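NAD-dependent epimerase/dehydratase domain-containing protein (Ruegeria pomeroyi DSS-3, PDB 3IUS) is of unknown function but probably binds NAD or a related dinucleotide as an atypical short-chain dehydrogenase/reductase. Local coordinates at residues T7-G12 with I32-N37. Sequence-based numbering, arbitrary orientation.
With FMT (formic acid), chain D.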
ATOM      1  N   THR A   7      -0.850  20.271   8.058  1.00 26.82           N
ATOM      2  CA  THR A   7      -2.010  20.074   7.199  1.00 27.38           C
ATOM      3  C   THR A   7      -1.682  19.103   6.068  1.00 18.19           C
ATOM      4  O   THR A   7      -0.839  19.385   5.218  1.00 19.12           O
ATOM      5  CB  THR A   7      -2.486  21.410   6.602  1.00 24.44           C
ATOM      6  OG1 THR A   7      -2.904  22.282   7.659  1.00 25.67           O
ATOM      7  CG2 THR A   7      -3.643  21.194   5.633  1.00 21.23           C
ATOM      8  N   LEU A   8      -2.366  17.964   6.060  1.00 18.13           N
ATOM      9  CA  LEU A   8      -2.107  16.919   5.088  1.00 20.59           C
ATOM     10  C   LEU A   8      -3.217  16.845   4.045  1.00 19.62           C
ATOM     11  O   LEU A   8      -4.394  16.737   4.386  1.00 19.03           O
ATOM     12  CB  LEU A   8      -1.983  15.566   5.794  1.00 21.50           C
ATOM     13  CG  LEU A   8      -1.957  14.320   4.904  1.00 26.30           C
ATOM     14  CD1 LEU A   8      -0.603  14.157   4.239  1.00 25.14           C
ATOM     15  CD2 LEU A   8      -2.306  13.077   5.716  1.00 27.39           C
ATOM     16  N   LEU A   9      -2.828  16.903   2.775  1.00 22.80           N
ATOM     17  CA  LEU A   9      -3.748  16.659   1.670  1.00 18.42           C
ATOM     18  C   LEU A   9      -3.509  15.251   1.126  1.00 21.21           C
ATOM     19  O   LEU A   9      -2.405  14.908   0.705  1.00 20.18           O
ATOM     20  CB  LEU A   9      -3.573  17.709   0.573  1.00 19.17           C
ATOM     21  CG  LEU A   9      -4.401  17.561  -0.709  1.00 20.39           C
ATOM     22  CD1 LEU A   9      -5.880  17.365  -0.397  1.00 20.29           C
ATOM     23  CD2 LEU A   9      -4.191  18.761  -1.613  1.00 20.80           C
ATOM     24  N   SER A  10      -4.556  14.434   1.150  1.00 21.26           N
ATOM     25  CA  SER A  10      -4.442  13.027   0.817  1.00 17.98           C
ATOM     26  C   SER A  10      -5.279  12.730  -0.426  1.00 20.69           C
ATOM     27  O   SER A  10      -6.510  12.753  -0.373  1.00 21.24           O
ATOM     28  CB  SER A  10      -4.923  12.201   2.016  1.00 20.03           C
ATOM     29  OG  SER A  10      -5.045  10.823   1.721  1.00 18.83           O
ATOM     30  N   PHE A  11      -4.608  12.480  -1.550  1.00 18.04           N
ATOM     31  CA  PHE A  11      -5.291  12.189  -2.810  1.00 19.75           C
ATOM     32  C   PHE A  11      -5.674  10.721  -2.861  1.00 18.08           C
ATOM     33  O   PHE A  11      -4.826   9.844  -2.678  1.00 17.73           O
ATOM     34  CB  PHE A  11      -4.395  12.517  -4.009  1.00 20.32           C
ATOM     35  CG  PHE A  11      -4.105  13.978  -4.169  1.00 19.71           C
ATOM     36  CD1 PHE A  11      -4.948  14.789  -4.916  1.00 26.93           C
ATOM     37  CD2 PHE A  11      -2.984  14.539  -3.585  1.00 26.69           C
ATOM     38  CE1 PHE A  11      -4.677  16.138  -5.070  1.00 27.80           C
ATOM     39  CE2 PHE A  11      -2.708  15.883  -3.732  1.00 27.50           C
ATOM     40  CZ  PHE A  11      -3.557  16.684  -4.471  1.00 21.88           C
ATOM     41  N   GLY A  12      -6.943  10.449  -3.130  1.00 18.86           N
ATOM     42  CA  GLY A  12      -7.428   9.084  -3.114  1.00 19.73           C
ATOM     43  C   GLY A  12      -7.376   8.549  -1.698  1.00 18.61           C
ATOM     44  O   GLY A  12      -6.785   7.502  -1.433  1.00 21.18           O
ATOM     45  N   ILE A  32      -7.210  16.589   4.718  1.00 20.47           N
ATOM     46  CA  ILE A  32      -8.131  16.773   3.604  1.00 21.09           C
ATOM     47  C   ILE A  32      -8.001  15.565   2.680  1.00 22.01           C
ATOM     48  O   ILE A  32      -6.914  15.278   2.181  1.00 22.14           O
ATOM     49  CB  ILE A  32      -7.778  18.042   2.812  1.00 22.70           C
ATOM     50  CG1 ILE A  32      -7.739  19.254   3.744  1.00 26.90           C
ATOM     51  CG2 ILE A  32      -8.758  18.261   1.661  1.00 19.98           C
ATOM     52  CD1 ILE A  32      -7.067  20.463   3.135  1.00 31.44           C
ATOM     53  N   GLY A  33      -9.096  14.843   2.462  1.00 20.52           N
ATOM     54  CA  GLY A  33      -9.038  13.635   1.660  1.00 19.22           C
ATOM     55  C   GLY A  33      -9.919  13.704   0.429  1.00 19.53           C
ATOM     56  O   GLY A  33     -11.067  14.149   0.500  1.00 20.99           O
ATOM     57  N   THR A  34      -9.389  13.260  -0.705  1.00 19.37           N
ATOM     58  CA  THR A  34     -10.148  13.288  -1.948  1.00 22.64           C
ATOM     59  C   THR A  34     -10.608  11.898  -2.373  1.00 22.69           C
ATOM     60  O   THR A  34      -9.999  10.882  -2.019  1.00 21.56           O
ATOM     61  CB  THR A  34      -9.338  13.892  -3.103  1.00 21.31           C
ATOM     62  OG1 THR A  34      -8.534  12.872  -3.708  1.00 19.21           O
ATOM     63  CG2 THR A  34      -8.442  15.026  -2.601  1.00 20.42           C
ATOM     64  N   SER A  35     -11.692  11.870  -3.136  1.00 19.90           N
ATOM     65  CA  SER A  35     -12.157  10.652  -3.785  1.00 19.87           C
ATOM     66  C   SER A  35     -12.858  11.030  -5.077  1.00 20.20           C
ATOM     67  O   SER A  35     -13.423  12.115  -5.189  1.00 21.92           O
ATOM     68  CB  SER A  35     -13.114   9.883  -2.880  1.00 20.00           C
ATOM     69  OG  SER A  35     -13.625   8.740  -3.549  1.00 22.92           O
ATOM     70  N   ARG A  36     -12.813  10.146  -6.063  1.00 22.29           N
ATOM     71  CA  ARG A  36     -13.562  10.388  -7.283  1.00 25.53           C
ATOM     72  C   ARG A  36     -14.951   9.778  -7.157  1.00 26.14           C
ATOM     73  O   ARG A  36     -15.804   9.968  -8.017  1.00 26.05           O
ATOM     74  CB  ARG A  36     -12.827   9.839  -8.506  1.00 29.91           C
ATOM     75  CG  ARG A  36     -12.922   8.341  -8.710  1.00 34.38           C
ATOM     76  CD  ARG A  36     -12.486   8.005 -10.134  1.00 38.74           C
ATOM     77  NE  ARG A  36     -11.330   8.809 -10.524  1.00 35.89           N
ATOM     78  CZ  ARG A  36     -11.143   9.319 -11.736  1.00 35.09           C
ATOM     79  NH1 ARG A  36     -10.063  10.044 -11.990  1.00 39.73           N
ATOM     80  NH2 ARG A  36     -12.036   9.119 -12.694  1.00 37.67           N
ATOM     81  N   ASN A  37     -15.171   9.054  -6.067  1.00 21.62           N
ATOM     82  CA  ASN A  37     -16.467   8.436  -5.812  1.00 22.87           C
ATOM     83  C   ASN A  37     -17.288   9.262  -4.830  1.00 25.29           C
ATOM     84  O   ASN A  37     -16.965   9.330  -3.642  1.00 24.36           O
ATOM     85  CB  ASN A  37     -16.282   7.008  -5.289  1.00 24.79           C
ATOM     86  CG  ASN A  37     -17.599   6.287  -5.075  1.00 27.31           C
ATOM     87  OD1 ASN A  37     -18.672   6.884  -5.159  1.00 28.29           O
ATOM     88  ND2 ASN A  37     -17.521   4.992  -4.789  1.00 29.71           N
TER
HETATM   89  C   FMT D 285     -11.672   7.054  -1.527  1.00 39.93           C
HETATM   90  O1  FMT D 285     -12.564   6.428  -2.102  1.00 34.30           O
HETATM   91  O2  FMT D 285     -10.725   7.600  -2.094  1.00 39.05           O
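With chi1 at 85°, Thr-34 holds OG1 in the crowded position between its backbone N and carbonyl carbon, so the hydroxyl reaches back across to strand 7-11; Leu-9, its CG anti to the backbone N, sends CD1 over the neighbouring strand. Thr-34 OG1 accepts a nearly straight hydrogen bond from Gly-12 N at 3.0 Å, so a side chain prolongs the backbone ladder where strand 7-11 gives way to loop. The parallel strands are joined by Ile-32 N to Leu-8 O, Ser-10 N to Ile-32 O (2.7 Å) and Thr-34 N to Ser-10 O, each donor lying nearly along the C=O axis. The Leu-9 and Ile-32 side chains cross obliquely, CD1 meeting CG2 at 3.6 Å; Ile-32 and Thr-34, both beta-branched, suit an extended strand. Ser-10, paired with side-chain-less Gly-33, turns OG to His-13. Gly-12 has a positive phi (67°), readily adopted by glycine. Ser-35 OG accepts from Asn-37 N in an ST turn and donates to O1 of a formic acid molecule, probably from the crystallisation liquor, at 2.9 Å. Strand 7-11, helix 15-24 and strand 30-35 form a right-handed beta-alpha-beta unit, whose glycine pattern is consistent with a dinucleotide-binding Rossmann fold.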